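Local coordinates for protein Phenylalanine/tyrosine ammonia-lyase (Rhodosporidium toruloides, PDB 1Y2M) that catalyses the non-oxidative deamination of L-phenylalanine and L-tyrosine to trans-cinnamate and p-coumarate, as a homotetramer built from two dimers, at residues Val235-Gly239 with Lys240-Leu244; Arg154-Glu157 with Asn158-Pro161. One frame throughout, in Å; residues are numbered along the deposited sequence.

How the contacts relate
Contact 2 comes first along the chain, in the loop between helices 125-138 and 162-176, and contact 1 follows as the tight turn joining strands 232-237 and 240-245. Their centres lie about 16 Å apart on the same side of the chain's centre, and the two meet where Ile-243 CD1 of contact 1 packs on Leu-156 CD1 of contact 2, 4.1 Å away. The strands of contact 1 belong to a small antiparallel sheet, completed by strand 200-201, in a largely helical chain. Both contacts also touch the second subunit, so this part of the chain, away from the annotated sites, lies at a subunit interface of the tetramer.

Contact 1: Val235-Gly239 with Lys240-Leu244; sequences VVHEG and KEKIL
With CG anti to the carbonyl carbon (chi1 -57°) and every later torsion extended, Lys-242 runs obliquely across to His-237, whose ring is carried to that side by a CG anti to the backbone N. The ammonium arrives at the ring's edge, almost in its plane, and NZ donates to ND1 at 3.1 Å. The methylenes CD and CE pass alongside CB of His-237 on the way, while CG of Glu-238 lies over one ring face, offset toward the rim. The carboxylate of Glu-238 stays beyond salt-bridge distance of NZ but would probably still favour its positive charge. Replacing Lys-242 by an alanine is likely to leave ND1 without this donor and the imidazole freer to turn.

Lys-240 behaves differently: bent at its last two torsions, it curls back over the turn until NZ reaches the carbonyl O of Glu-238, 2.7 Å away. Farther from the turn, CG2 of Val-235 meets CD1 of Leu-244 at 3.8 Å, the two side chains crossing at about a right angle on the face that also carries His-237 and Lys-242; helix 246-252 packs against this face. On the other face, Glu-241 bonds to His-234 and to the backbone N of Leu-152 of the second subunit.

Val-235 and Lys-242 exchange two nearly straight backbone bonds, and His-237 and Lys-240 form the next hydrogen-bonded pair. Glu-238 and Gly-239, both at positive phi, close the type I' turn of a two-residue beta hairpin.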
loop_
_atom_site.group_PDB
_atom_site.type_symbol
_atom_site.label_atom_id
_atom_site.label_comp_id
_atom_site.label_asym_id
_atom_site.label_seq_id
_atom_site.Cartn_x
_atom_site.Cartn_y
_atom_site.Cartn_z
ATOM N N VAL B 235 -7.935 21.776 31.505
ATOM C CA VAL B 235 -9.161 22.240 32.127
ATOM C C VAL B 235 -9.528 23.587 31.543
ATOM O O VAL B 235 -8.663 24.348 31.107
ATOM C CB VAL B 235 -9.023 22.413 33.649
ATOM C CG1 VAL B 235 -8.616 21.097 34.274
ATOM C CG2 VAL B 235 -8.010 23.543 34.028
ATOM N N VAL B 236 -10.817 23.908 31.594
ATOM C CA VAL B 236 -11.226 25.306 31.441
ATOM C C VAL B 236 -11.464 25.911 32.820
ATOM O O VAL B 236 -12.201 25.368 33.633
ATOM C CB VAL B 236 -12.517 25.414 30.598
ATOM C CG1 VAL B 236 -13.018 26.882 30.545
ATOM C CG2 VAL B 236 -12.303 24.836 29.221
ATOM N N HIS B 237 -10.767 27.005 33.112
ATOM C CA HIS B 237 -10.830 27.660 34.388
ATOM C C HIS B 237 -10.807 29.154 34.127
ATOM O O HIS B 237 -10.001 29.616 33.320
ATOM C CB HIS B 237 -9.616 27.255 35.205
ATOM C CG HIS B 237 -9.574 27.855 36.562
ATOM N ND1 HIS B 237 -8.652 28.812 36.921
ATOM C CD2 HIS B 237 -10.379 27.680 37.631
ATOM C CE1 HIS B 237 -8.872 29.171 38.174
ATOM N NE2 HIS B 237 -9.904 28.489 38.629
ATOM N N GLU B 238 -11.696 29.878 34.788
ATOM C CA GLU B 238 -11.778 31.345 34.645
ATOM C C GLU B 238 -11.826 31.717 33.160
ATOM O O GLU B 238 -11.111 32.580 32.651
ATOM C CB GLU B 238 -10.646 32.021 35.406
ATOM C CG GLU B 238 -10.919 31.988 36.857
ATOM C CD GLU B 238 -9.891 32.668 37.707
ATOM O OE1 GLU B 238 -8.805 33.048 37.225
ATOM O OE2 GLU B 238 -10.216 32.823 38.877
ATOM N N GLY B 239 -12.644 30.996 32.424
ATOM C CA GLY B 239 -12.926 31.341 31.053
ATOM C C GLY B 239 -11.851 30.996 30.061
ATOM O O GLY B 239 -11.990 31.348 28.876
ATOM N N LYS B 240 -10.790 30.309 30.512
ATOM C CA LYS B 240 -9.608 30.041 29.674
ATOM C C LYS B 240 -9.267 28.574 29.717
ATOM O O LYS B 240 -9.322 27.968 30.776
ATOM C CB LYS B 240 -8.369 30.765 30.212
ATOM C CG LYS B 240 -8.422 32.284 30.041
ATOM C CD LYS B 240 -7.302 32.995 30.804
ATOM C CE LYS B 240 -7.554 33.044 32.347
ATOM N NZ LYS B 240 -8.771 33.814 32.829
ATOM N N GLU B 241 -8.863 28.028 28.574
ATOM C CA GLU B 241 -8.239 26.729 28.569
ATOM C C GLU B 241 -6.880 26.857 29.240
ATOM O O GLU B 241 -6.070 27.714 28.865
ATOM C CB GLU B 241 -8.015 26.215 27.149
ATOM C CG GLU B 241 -9.279 25.830 26.383
ATOM C CD GLU B 241 -8.957 25.328 25.023
ATOM O OE1 GLU B 241 -8.587 24.120 24.860
ATOM O OE2 GLU B 241 -8.955 26.181 24.094
ATOM N N LYS B 242 -6.579 25.939 30.150
ATOM C CA LYS B 242 -5.300 25.894 30.829
ATOM C C LYS B 242 -4.776 24.464 30.826
ATOM O O LYS B 242 -5.571 23.518 30.825
ATOM C CB LYS B 242 -5.450 26.342 32.275
ATOM C CG LYS B 242 -6.042 27.702 32.394
ATOM C CD LYS B 242 -5.958 28.217 33.791
ATOM C CE LYS B 242 -6.559 29.593 33.848
ATOM N NZ LYS B 242 -6.470 30.154 35.240
ATOM N N ILE B 243 -3.457 24.329 30.820
ATOM C CA ILE B 243 -2.797 23.054 31.077
ATOM C C ILE B 243 -2.045 23.176 32.373
ATOM O O ILE B 243 -1.168 24.004 32.512
ATOM C CB ILE B 243 -1.853 22.609 29.932
ATOM C CG1 ILE B 243 -2.671 22.338 28.652
ATOM C CG2 ILE B 243 -1.126 21.282 30.292
ATOM C CD1 ILE B 243 -1.832 22.210 27.373
ATOM N N LEU B 244 -2.425 22.359 33.349
ATOM C CA LEU B 244 -1.900 22.391 34.682
ATOM C C LEU B 244 -1.368 21.012 35.108
ATOM O O LEU B 244 -1.701 19.976 34.522
ATOM C CB LEU B 244 -3.042 22.757 35.640
ATOM C CG LEU B 244 -3.858 24.005 35.391
ATOM C CD1 LEU B 244 -5.001 24.092 36.363
ATOM C CD2 LEU B 244 -2.971 25.239 35.492
#

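Contact 2: Arg154-Glu157 with Asn158-Pro161; sequences RGLE and NSLP
Leu-156 lays its CB and CD2 against the hydroxyl of Ser-159, with CB 3.6 Å from OG, while its own carbonyl oxygen accepts a hydrogen bond from that hydroxyl. The Ser-159 OG to Leu-156 O bond is 2.8 Å long and lies in the carbonyl plane, on a lone pair of the oxygen. Ser-159 reaches it because its OG stands between the backbone N and the carbonyl carbon (chi1 71°), which turns the hydroxyl back toward the carbonyl of Leu-156. The backbone N of Ser-159 donates to the same oxygen at 2.9 Å, but from well above the carbonyl plane. Two donors of one residue thus grip a single acceptor, so the hydroxyl of the buried Ser-159 is satisfied within the turn.

The backbone bond closes a type I beta turn from Leu-156 to Ser-159, with Glu-157 and Asn-158 at its corners; just beyond it, Pro-161 occupies the N-cap position of helix 162-176. Glu-157 folds back from its corner: a bend at chi2 (89°) returns the carboxylate to the backbone N of Gly-155. OE1 accepts there at 3.0 Å, met from above the carboxylate plane, and OE2 adds a weak bond.

A water spans the chain between Gly-155 and Asn-158, donating to Gly-155 O at 2.8 Å and accepting from Asn-158 N at 2.9 Å. The amide of Asn-158 points to the subunit interface, where ND2 is bonded to the Tyr-699 hydroxyl of the second subunit. Across the same interface, Ser-159 O accepts from Arg-154 NH2 of the second subunit, and Arg-154 here returns the bond to Ser-159 O over there.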
loop_
_atom_site.group_PDB
_atom_site.type_symbol
_atom_site.label_atom_id
_atom_site.label_comp_id
_atom_site.label_asym_id
_atom_site.label_seq_id
_atom_site.Cartn_x
_atom_site.Cartn_y
_atom_site.Cartn_z
ATOM N N ARG B 154 -1.534 26.448 16.726
ATOM C CA ARG B 154 -0.641 25.276 16.727
ATOM C C ARG B 154 -0.156 24.962 18.145
ATOM O O ARG B 154 -0.216 25.807 19.020
ATOM C CB ARG B 154 0.641 25.557 15.925
ATOM C CG ARG B 154 0.447 26.096 14.516
ATOM C CD ARG B 154 0.012 25.039 13.560
ATOM N NE ARG B 154 0.054 25.531 12.165
ATOM C CZ ARG B 154 -0.204 24.763 11.086
ATOM N NH1 ARG B 154 -0.526 23.468 11.154
ATOM N NH2 ARG B 154 -0.150 25.342 9.872
ATOM N N GLY B 155 0.393 23.759 18.294
ATOM C CA GLY B 155 1.152 23.388 19.490
ATOM C C GLY B 155 0.869 22.068 20.181
ATOM O O GLY B 155 1.758 21.536 20.876
ATOM N N LEU B 156 -0.334 21.537 20.020
ATOM C CA LEU B 156 -0.720 20.269 20.668
ATOM C C LEU B 156 -0.851 19.117 19.677
ATOM O O LEU B 156 -1.458 18.065 19.990
ATOM C CB LEU B 156 -1.995 20.475 21.503
ATOM C CG LEU B 156 -1.759 21.144 22.849
ATOM C CD1 LEU B 156 -3.068 21.389 23.515
ATOM C CD2 LEU B 156 -0.894 20.228 23.746
ATOM N N GLU B 157 -0.179 19.267 18.515
ATOM C CA GLU B 157 -0.240 18.223 17.471
ATOM C C GLU B 157 0.233 16.874 17.946
ATOM O O GLU B 157 -0.187 15.835 17.396
ATOM C CB GLU B 157 0.567 18.631 16.274
ATOM C CG GLU B 157 0.053 19.858 15.544
ATOM C CD GLU B 157 0.626 21.167 16.075
ATOM O OE1 GLU B 157 1.291 21.168 17.141
ATOM O OE2 GLU B 157 0.400 22.204 15.395
ATOM N N ASN B 158 1.129 16.858 18.917
ATOM C CA ASN B 158 1.639 15.569 19.455
ATOM C C ASN B 158 0.853 14.990 20.633
ATOM O O ASN B 158 1.363 14.110 21.320
ATOM C CB ASN B 158 3.106 15.714 19.850
ATOM C CG ASN B 158 4.015 15.673 18.650
ATOM O OD1 ASN B 158 3.651 15.022 17.667
ATOM N ND2 ASN B 158 5.186 16.313 18.714
ATOM N N SER B 159 -0.347 15.512 20.856
ATOM C CA SER B 159 -1.235 14.979 21.902
ATOM C C SER B 159 -2.530 14.474 21.341
ATOM O O SER B 159 -2.965 14.877 20.264
ATOM C CB SER B 159 -1.550 16.064 22.921
ATOM O OG SER B 159 -2.412 17.053 22.381
ATOM N N LEU B 160 -3.117 13.534 22.052
ATOM C CA LEU B 160 -4.365 12.939 21.623
ATOM C C LEU B 160 -5.471 13.991 21.769
ATOM O O LEU B 160 -5.523 14.780 22.745
ATOM C CB LEU B 160 -4.771 11.726 22.445
ATOM C CG LEU B 160 -4.192 10.357 22.166
ATOM C CD1 LEU B 160 -4.678 9.415 23.281
ATOM C CD2 LEU B 160 -4.573 9.866 20.775
ATOM N N PRO B 161 -6.413 14.003 20.806
ATOM C CA PRO B 161 -7.541 14.891 20.956
ATOM C C PRO B 161 -8.284 14.710 22.283
ATOM O O PRO B 161 -8.472 13.571 22.740
ATOM C CB PRO B 161 -8.457 14.498 19.800
ATOM C CG PRO B 161 -7.495 13.955 18.757
ATOM C CD PRO B 161 -6.460 13.264 19.533
HETATM O O HOH W 1 2.702 18.996 20.081
#